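Local coordinates for virulent strain associated lipoprotein (Borreliella spielmanii A14S, PDB 6FZZ), which is an outer surface lipoprotein of the PFam54 family and probably binds glutathione, as its Borrelia burgdorferi relative BBE31 does, at residues Y81-D86 with K160-L165; E97-A102 with D107-S112. One frame throughout, in Å; residues are numbered along the deposited sequence.

Contact 1: Y81-D86 with K160-L165; sequences YGILND and KTFKQL
Leu84 and Asp86, in the turn that follows helix 71-83, meet Phe162 and Lys163 on helix 138-170, an apolar and a polar pair side by side in the all-helical fold of the PFam54 lipoproteins. CD2 of Leu84 does the apolar touching, 3.5 Å from CD2 of Phe162, and the two side chains cross at about a right angle. Ile83 adds a looser touch, its CG1 lying 4.4 Å from Phe162 CE2. Leu84 is where the chain leaves helical geometry, and two residues later the backbone carbonyl of Asp86 accepts a hydrogen bond from Lys163, NZ to O 2.8 Å. The ammonium group approaches at a C=O...N angle of 146°, tilted 34° out of the carbonyl plane. Lys163 reaches it by folding its chain at the second and third torsions. The Asp86 carboxylate adds a long salt bridge to the same nitrogen, and Glu91 of helix 89-102 makes a salt bridge to it as well; the lysine charge is probably balanced by both acids. Further out, Phe95 meets the Phe162 ring with planes at about 50° and also touches Leu84, while Ile190 and Ile194 of helix 180-209 pack on the phenylalanine. At the more exposed margin of the contact, OD2 of Asp86 comes within 3.9 Å of Lys163 CE, so the carboxylate also lies against the last methylene of the lysine.

Contact 2: E97-A102 with D107-S112; sequences EIIILA and DIFNTS
This is a small, wholly apolar contact between consecutive helices, 89-102 and 105-126, just beside the short connection that joins them, and its three touching residues are buried. Ile99 faces the second helix and carries the first side alone; its CA lies 7.6 Å from the CA of Ile108, the nearest approach of the two backbones by their CA atoms. The CG2 methyl of Ile99 meets the branch point of Ile108, 3.9 Å from CB, and touches CG1 of that residue as well. Its CD1 lies against the same CG1 at 4.0 Å and against CG2 of Ile108, and the two side chains cross obliquely. With chi1 of Ile99 at -51°, both branches are turned to helix 105-126, CG2 anti to the backbone N and CG1 beside it. The same CG2 methyl meets Phe109 from the rim of the ring, near the ring plane, with CE1 of Phe109 4.0 Å away. One methyl therefore rests against neighbouring residues of helix 105-126. Around the contact, Leu165 of helix 138-170 packs on Ile99, Val191 of helix 180-209 on Ile108, and Tyr76 and Thr80 of helix 71-83 on Phe109. The arrangement is that of two successive helices, joined by a short connection, that meet at a splayed angle and pack through two isoleucines and a phenylalanine into a multi-helix core.

The centres of contacts 1 and 2 lie about 12 Å apart, and the two patches touch. Along the chain, contact 2 is nested within the loop closed by contact 1: helix 71-83 is followed by 89-102, 105-126 and then 138-170. Contact 1 thus joins the outer pair of these four helices and contact 2 the inner pair. Phe162 meets Ser112, and Leu165 CD2 packs 3.9 Å from Ile99 CD1, so helix 138-170 touches both members of the inner pair. Ile83 also lies against Ser112. Local packing of neighbours and long-range closure therefore share one mostly apolar core, with Ser112 and the Lys163-Asp86 pair as polar exceptions.

Contact 1: Y81-D86 with K160-L165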
ATOM      1  N   TYR A  81       3.244   1.725   6.344  1.00 21.00           N
ATOM      2  CA  TYR A  81       4.585   2.237   6.048  1.00 21.00           C
ATOM      3  C   TYR A  81       4.959   1.901   4.579  1.00 21.76           C
ATOM      4  O   TYR A  81       5.653   2.667   3.897  1.00 22.30           O
ATOM      5  CB  TYR A  81       5.593   1.628   7.036  1.00 22.81           C
ATOM      6  CG  TYR A  81       5.225   1.902   8.490  1.00 22.36           C
ATOM      7  CD1 TYR A  81       4.614   3.104   8.840  1.00 22.39           C
ATOM      8  CD2 TYR A  81       5.538   1.014   9.505  1.00 21.03           C
ATOM      9  CE1 TYR A  81       4.285   3.371  10.134  1.00 22.66           C
ATOM     10  CE2 TYR A  81       5.218   1.280  10.829  1.00 19.97           C
ATOM     11  CZ  TYR A  81       4.582   2.454  11.127  1.00 20.68           C
ATOM     12  OH  TYR A  81       4.222   2.833  12.410  1.00 21.62           O
ATOM     13  N   GLY A  82       4.469   0.767   4.096  1.00 19.97           N
ATOM     14  CA  GLY A  82       4.689   0.382   2.712  1.00 22.45           C
ATOM     15  C   GLY A  82       4.004   1.292   1.682  1.00 23.53           C
ATOM     16  O   GLY A  82       4.641   1.734   0.738  1.00 22.11           O
ATOM     17  N   ILE A  83       2.716   1.546   1.860  1.00 21.89           N
ATOM     18  CA  ILE A  83       1.938   2.310   0.910  1.00 24.36           C
ATOM     19  C   ILE A  83       2.288   3.788   1.031  1.00 26.05           C
ATOM     20  O   ILE A  83       2.276   4.536   0.029  1.00 24.46           O
ATOM     21  CB  ILE A  83       0.398   2.066   1.064  1.00 26.39           C
ATOM     22  CG1 ILE A  83      -0.369   2.661  -0.143  1.00 28.78           C
ATOM     23  CG2 ILE A  83      -0.193   2.687   2.317  1.00 25.18           C
ATOM     24  CD1 ILE A  83      -0.136   1.934  -1.433  1.00 28.81           C
ATOM     25  N   LEU A  84       2.724   4.201   2.220  1.00 22.39           N
ATOM     26  CA  LEU A  84       3.192   5.602   2.388  1.00 21.67           C
ATOM     27  C   LEU A  84       4.715   5.704   2.276  1.00 24.40           C
ATOM     28  O   LEU A  84       5.348   6.563   2.877  1.00 25.81           O
ATOM     29  CB  LEU A  84       2.715   6.136   3.726  1.00 22.43           C
ATOM     30  CG  LEU A  84       1.184   6.137   3.977  1.00 22.52           C
ATOM     31  CD1 LEU A  84       0.899   6.795   5.322  1.00 24.64           C
ATOM     32  CD2 LEU A  84       0.474   6.897   2.840  1.00 25.62           C
ATOM     33  N   ASN A  85       5.322   4.800   1.542  1.00 28.54           N
ATOM     34  CA  ASN A  85       6.774   4.661   1.660  1.00 32.95           C
ATOM     35  C   ASN A  85       7.593   5.805   1.051  1.00 38.95           C
ATOM     36  O   ASN A  85       8.776   5.980   1.350  1.00 38.83           O
ATOM     37  CB  ASN A  85       7.211   3.305   1.169  1.00 37.92           C
ATOM     38  CG  ASN A  85       7.248   3.194  -0.336  1.00 47.01           C
ATOM     39  OD1 ASN A  85       6.369   3.687  -1.057  1.00 45.34           O
ATOM     40  ND2 ASN A  85       8.276   2.512  -0.821  1.00 53.75           N
ATOM     41  N   ASP A  86       6.971   6.646   0.249  1.00 38.78           N
ATOM     42  CA  ASP A  86       7.736   7.764  -0.234  1.00 44.06           C
ATOM     43  C   ASP A  86       7.595   8.982   0.689  1.00 46.71           C
ATOM     44  O   ASP A  86       7.954  10.070   0.259  1.00 42.43           O
ATOM     45  CB  ASP A  86       7.297   8.061  -1.679  1.00 51.65           C
ATOM     46  CG  ASP A  86       8.308   8.926  -2.466  1.00 54.32           C
ATOM     47  OD1 ASP A  86       9.503   9.084  -2.050  1.00 49.57           O
ATOM     48  OD2 ASP A  86       7.850   9.477  -3.509  1.00 54.05           O
ATOM     49  N   LYS A 160       1.485   8.071  -5.469  1.00 29.45           N
ATOM     50  CA  LYS A 160       1.503   9.422  -6.040  1.00 32.93           C
ATOM     51  C   LYS A 160       0.278  10.250  -5.690  1.00 31.12           C
ATOM     52  O   LYS A 160       0.347  11.489  -5.555  1.00 31.81           O
ATOM     53  CB  LYS A 160       1.698   9.397  -7.546  1.00 37.96           C
ATOM     54  CG  LYS A 160       3.050   8.815  -7.960  1.00 41.13           C
ATOM     55  CD  LYS A 160       3.314   9.095  -9.431  1.00 52.77           C
ATOM     56  CE  LYS A 160       4.583   8.406  -9.904  1.00 55.54           C
ATOM     57  NZ  LYS A 160       4.402   7.963 -11.310  1.00 58.30           N
ATOM     58  N   THR A 161      -0.867   9.600  -5.617  1.00 26.30           N
ATOM     59  CA  THR A 161      -2.094  10.316  -5.251  1.00 25.15           C
ATOM     60  C   THR A 161      -1.940  10.923  -3.857  1.00 23.99           C
ATOM     61  O   THR A 161      -2.300  12.060  -3.656  1.00 25.19           O
ATOM     62  CB  THR A 161      -3.326   9.384  -5.353  1.00 25.68           C
ATOM     63  OG1 THR A 161      -3.390   8.900  -6.707  1.00 22.47           O
ATOM     64  CG2 THR A 161      -4.662  10.106  -5.010  1.00 28.29           C
ATOM     65  N   PHE A 162      -1.390  10.161  -2.926  1.00 23.82           N
ATOM     66  CA  PHE A 162      -1.198  10.635  -1.543  1.00 24.89           C
ATOM     67  C   PHE A 162      -0.134  11.741  -1.450  1.00 30.50           C
ATOM     68  O   PHE A 162      -0.308  12.726  -0.695  1.00 24.12           O
ATOM     69  CB  PHE A 162      -0.841   9.505  -0.653  1.00 23.72           C
ATOM     70  CG  PHE A 162      -1.959   8.533  -0.400  1.00 22.71           C
ATOM     71  CD1 PHE A 162      -3.300   8.853  -0.645  1.00 24.56           C
ATOM     72  CD2 PHE A 162      -1.651   7.298   0.116  1.00 22.18           C
ATOM     73  CE1 PHE A 162      -4.324   7.926  -0.335  1.00 23.88           C
ATOM     74  CE2 PHE A 162      -2.630   6.371   0.400  1.00 23.82           C
ATOM     75  CZ  PHE A 162      -3.977   6.682   0.166  1.00 22.16           C
ATOM     76  N   LYS A 163       0.934  11.606  -2.232  1.00 32.24           N
ATOM     77  CA  LYS A 163       1.948  12.703  -2.291  1.00 36.29           C
ATOM     78  C   LYS A 163       1.388  13.996  -2.842  1.00 32.53           C
ATOM     79  O   LYS A 163       1.613  15.061  -2.268  1.00 32.45           O
ATOM     80  CB  LYS A 163       3.194  12.260  -3.035  1.00 38.10           C
ATOM     81  CG  LYS A 163       3.889  11.101  -2.326  1.00 39.44           C
ATOM     82  CD  LYS A 163       4.850  11.614  -1.280  1.00 45.02           C
ATOM     83  CE  LYS A 163       5.953  12.454  -1.922  1.00 42.31           C
ATOM     84  NZ  LYS A 163       7.141  12.468  -1.047  1.00 47.42           N
ATOM     85  N   GLN A 164       0.595  13.916  -3.910  1.00 32.30           N
ATOM     86  CA  GLN A 164      -0.080  15.093  -4.429  1.00 35.62           C
ATOM     87  C   GLN A 164      -1.077  15.716  -3.427  1.00 34.46           C
ATOM     88  O   GLN A 164      -1.188  16.935  -3.308  1.00 32.49           O
ATOM     89  CB  GLN A 164      -0.800  14.735  -5.722  1.00 35.79           C
ATOM     90  CG  GLN A 164      -1.472  15.892  -6.425  1.00 42.08           C
ATOM     91  CD  GLN A 164      -0.424  16.832  -7.043  1.00 48.62           C
ATOM     92  OE1 GLN A 164       0.504  16.372  -7.710  1.00 51.04           O
ATOM     93  NE2 GLN A 164      -0.551  18.123  -6.792  1.00 42.83           N
ATOM     94  N   LEU A 165      -1.824  14.894  -2.716  1.00 31.43           N
ATOM     95  CA  LEU A 165      -2.694  15.437  -1.689  1.00 26.43           C
ATOM     96  C   LEU A 165      -1.905  16.326  -0.780  1.00 27.89           C
ATOM     97  O   LEU A 165      -2.375  17.428  -0.400  1.00 27.05           O
ATOM     98  CB  LEU A 165      -3.365  14.325  -0.877  1.00 26.27           C
ATOM     99  CG  LEU A 165      -4.233  14.808   0.305  1.00 27.91           C
ATOM    100  CD1 LEU A 165      -5.362  15.718  -0.134  1.00 27.60           C
ATOM    101  CD2 LEU A 165      -4.750  13.608   1.138  1.00 26.59           C
TER

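Contact 2: E97-A102 with D107-S112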
ATOM      1  N   GLU A  97      -2.924  13.829   9.826  1.00 22.29           N
ATOM      2  CA  GLU A  97      -3.661  15.042  10.155  1.00 25.54           C
ATOM      3  C   GLU A  97      -4.717  15.393   9.111  1.00 22.49           C
ATOM      4  O   GLU A  97      -5.904  15.636   9.488  1.00 22.75           O
ATOM      5  CB  GLU A  97      -2.684  16.231  10.365  1.00 28.62           C
ATOM      6  CG  GLU A  97      -1.797  15.983  11.576  1.00 33.19           C
ATOM      7  CD  GLU A  97      -0.724  17.074  11.760  1.00 41.37           C
ATOM      8  OE1 GLU A  97      -0.491  17.863  10.812  1.00 39.74           O
ATOM      9  OE2 GLU A  97      -0.093  17.115  12.846  1.00 42.71           O
ATOM     10  N   ILE A  98      -4.347  15.347   7.821  1.00 21.59           N
ATOM     11  CA  ILE A  98      -5.264  15.728   6.745  1.00 21.25           C
ATOM     12  C   ILE A  98      -6.443  14.756   6.649  1.00 24.57           C
ATOM     13  O   ILE A  98      -7.570  15.174   6.537  1.00 21.69           O
ATOM     14  CB  ILE A  98      -4.585  15.770   5.362  1.00 24.22           C
ATOM     15  CG1 ILE A  98      -3.607  16.927   5.271  1.00 25.71           C
ATOM     16  CG2 ILE A  98      -5.587  15.940   4.244  1.00 24.03           C
ATOM     17  CD1 ILE A  98      -2.605  16.671   4.178  1.00 30.55           C
ATOM     18  N   ILE A  99      -6.170  13.446   6.708  1.00 22.19           N
ATOM     19  CA  ILE A  99      -7.231  12.461   6.689  1.00 21.98           C
ATOM     20  C   ILE A  99      -8.194  12.508   7.918  1.00 22.67           C
ATOM     21  O   ILE A  99      -9.402  12.385   7.774  1.00 22.23           O
ATOM     22  CB  ILE A  99      -6.641  11.040   6.480  1.00 21.10           C
ATOM     23  CG1 ILE A  99      -5.707  11.042   5.262  1.00 22.11           C
ATOM     24  CG2 ILE A  99      -7.753  10.007   6.355  1.00 21.36           C
ATOM     25  CD1 ILE A  99      -6.373  11.425   3.918  1.00 22.83           C
ATOM     26  N   ILE A 100      -7.642  12.689   9.115  1.00 24.53           N
ATOM     27  CA  ILE A 100      -8.427  12.957  10.317  1.00 25.30           C
ATOM     28  C   ILE A 100      -9.312  14.191  10.172  1.00 23.54           C
ATOM     29  O   ILE A 100     -10.511  14.136  10.468  1.00 20.68           O
ATOM     30  CB  ILE A 100      -7.516  13.085  11.552  1.00 26.39           C
ATOM     31  CG1 ILE A 100      -6.903  11.721  11.900  1.00 25.57           C
ATOM     32  CG2 ILE A 100      -8.249  13.705  12.750  1.00 30.98           C
ATOM     33  CD1 ILE A 100      -5.741  11.817  12.886  1.00 24.90           C
ATOM     34  N   LEU A 101      -8.734  15.275   9.705  1.00 23.86           N
ATOM     35  CA  LEU A 101      -9.520  16.490   9.422  1.00 28.96           C
ATOM     36  C   LEU A 101     -10.652  16.281   8.428  1.00 28.61           C
ATOM     37  O   LEU A 101     -11.724  16.815   8.608  1.00 25.89           O
ATOM     38  CB  LEU A 101      -8.633  17.594   8.935  1.00 30.24           C
ATOM     39  CG  LEU A 101      -7.847  18.211  10.059  1.00 38.50           C
ATOM     40  CD1 LEU A 101      -6.788  19.137   9.446  1.00 43.57           C
ATOM     41  CD2 LEU A 101      -8.780  18.949  11.033  1.00 41.11           C
ATOM     42  N   ALA A 102     -10.420  15.485   7.388  1.00 26.29           N
ATOM     43  CA  ALA A 102     -11.485  15.079   6.447  1.00 26.68           C
ATOM     44  C   ALA A 102     -12.461  14.089   7.047  1.00 24.84           C
ATOM     45  O   ALA A 102     -13.500  13.806   6.427  1.00 23.70           O
ATOM     46  CB  ALA A 102     -10.861  14.456   5.180  1.00 26.67           C
ATOM     47  N   ASP A 107     -11.937   4.723   5.510  1.00 19.96           N
ATOM     48  CA  ASP A 107     -12.078   4.396   4.098  1.00 19.91           C
ATOM     49  C   ASP A 107     -10.721   4.604   3.392  1.00 24.00           C
ATOM     50  O   ASP A 107     -10.405   3.873   2.474  1.00 23.05           O
ATOM     51  CB  ASP A 107     -13.158   5.273   3.414  1.00 21.86           C
ATOM     52  CG  ASP A 107     -14.587   4.738   3.658  1.00 27.55           C
ATOM     53  OD1 ASP A 107     -14.739   3.854   4.498  1.00 30.34           O
ATOM     54  OD2 ASP A 107     -15.563   5.190   3.042  1.00 30.29           O
ATOM     55  N   ILE A 108      -9.972   5.641   3.767  1.00 18.99           N
ATOM     56  CA  ILE A 108      -8.634   5.856   3.168  1.00 20.29           C
ATOM     57  C   ILE A 108      -7.665   4.739   3.608  1.00 20.04           C
ATOM     58  O   ILE A 108      -6.941   4.157   2.748  1.00 21.50           O
ATOM     59  CB  ILE A 108      -8.046   7.239   3.614  1.00 22.22           C
ATOM     60  CG1 ILE A 108      -8.764   8.363   2.928  1.00 20.70           C
ATOM     61  CG2 ILE A 108      -6.545   7.325   3.366  1.00 21.46           C
ATOM     62  CD1 ILE A 108      -8.411   8.560   1.444  1.00 21.57           C
ATOM     63  N   PHE A 109      -7.585   4.483   4.924  1.00 18.27           N
ATOM     64  CA  PHE A 109      -6.559   3.576   5.435  1.00 18.96           C
ATOM     65  C   PHE A 109      -6.924   2.127   5.120  1.00 20.05           C
ATOM     66  O   PHE A 109      -6.085   1.369   4.608  1.00 18.74           O
ATOM     67  CB  PHE A 109      -6.245   3.786   6.931  1.00 20.54           C
ATOM     68  CG  PHE A 109      -5.312   4.955   7.179  1.00 21.29           C
ATOM     69  CD1 PHE A 109      -5.805   6.262   7.258  1.00 23.35           C
ATOM     70  CD2 PHE A 109      -3.955   4.739   7.332  1.00 23.07           C
ATOM     71  CE1 PHE A 109      -4.944   7.326   7.468  1.00 23.87           C
ATOM     72  CE2 PHE A 109      -3.102   5.810   7.567  1.00 23.83           C
ATOM     73  CZ  PHE A 109      -3.599   7.090   7.594  1.00 22.10           C
ATOM     74  N   ASN A 110      -8.164   1.730   5.338  1.00 21.13           N
ATOM     75  CA  ASN A 110      -8.489   0.315   5.087  1.00 23.46           C
ATOM     76  C   ASN A 110      -8.321  -0.067   3.602  1.00 22.20           C
ATOM     77  O   ASN A 110      -7.902  -1.203   3.259  1.00 21.16           O
ATOM     78  CB  ASN A 110      -9.912  -0.035   5.572  1.00 22.64           C
ATOM     79  CG  ASN A 110     -10.041  -0.067   7.092  1.00 28.78           C
ATOM     80  OD1 ASN A 110      -9.071  -0.190   7.864  1.00 26.72           O
ATOM     81  ND2 ASN A 110     -11.307  -0.020   7.549  1.00 27.52           N
ATOM     82  N   THR A 111      -8.694   0.861   2.738  1.00 21.97           N
ATOM     83  CA  THR A 111      -8.643   0.625   1.315  1.00 25.37           C
ATOM     84  C   THR A 111      -7.182   0.510   0.863  1.00 22.75           C
ATOM     85  O   THR A 111      -6.857  -0.431   0.135  1.00 19.85           O
ATOM     86  CB  THR A 111      -9.451   1.678   0.482  1.00 25.42           C
ATOM     87  OG1 THR A 111     -10.789   1.727   0.923  1.00 24.93           O
ATOM     88  CG2 THR A 111      -9.514   1.269  -0.969  1.00 28.38           C
ATOM     89  N   SER A 112      -6.328   1.422   1.349  1.00 21.41           N
ATOM     90  CA  SER A 112      -4.928   1.545   0.971  1.00 21.08           C
ATOM     91  C   SER A 112      -4.169   0.337   1.449  1.00 21.73           C
ATOM     92  O   SER A 112      -3.354  -0.238   0.715  1.00 22.94           O
ATOM     93  CB  SER A 112      -4.264   2.801   1.691  1.00 21.56           C
ATOM     94  OG  SER A 112      -4.966   3.876   1.290  1.00 23.64           O
TER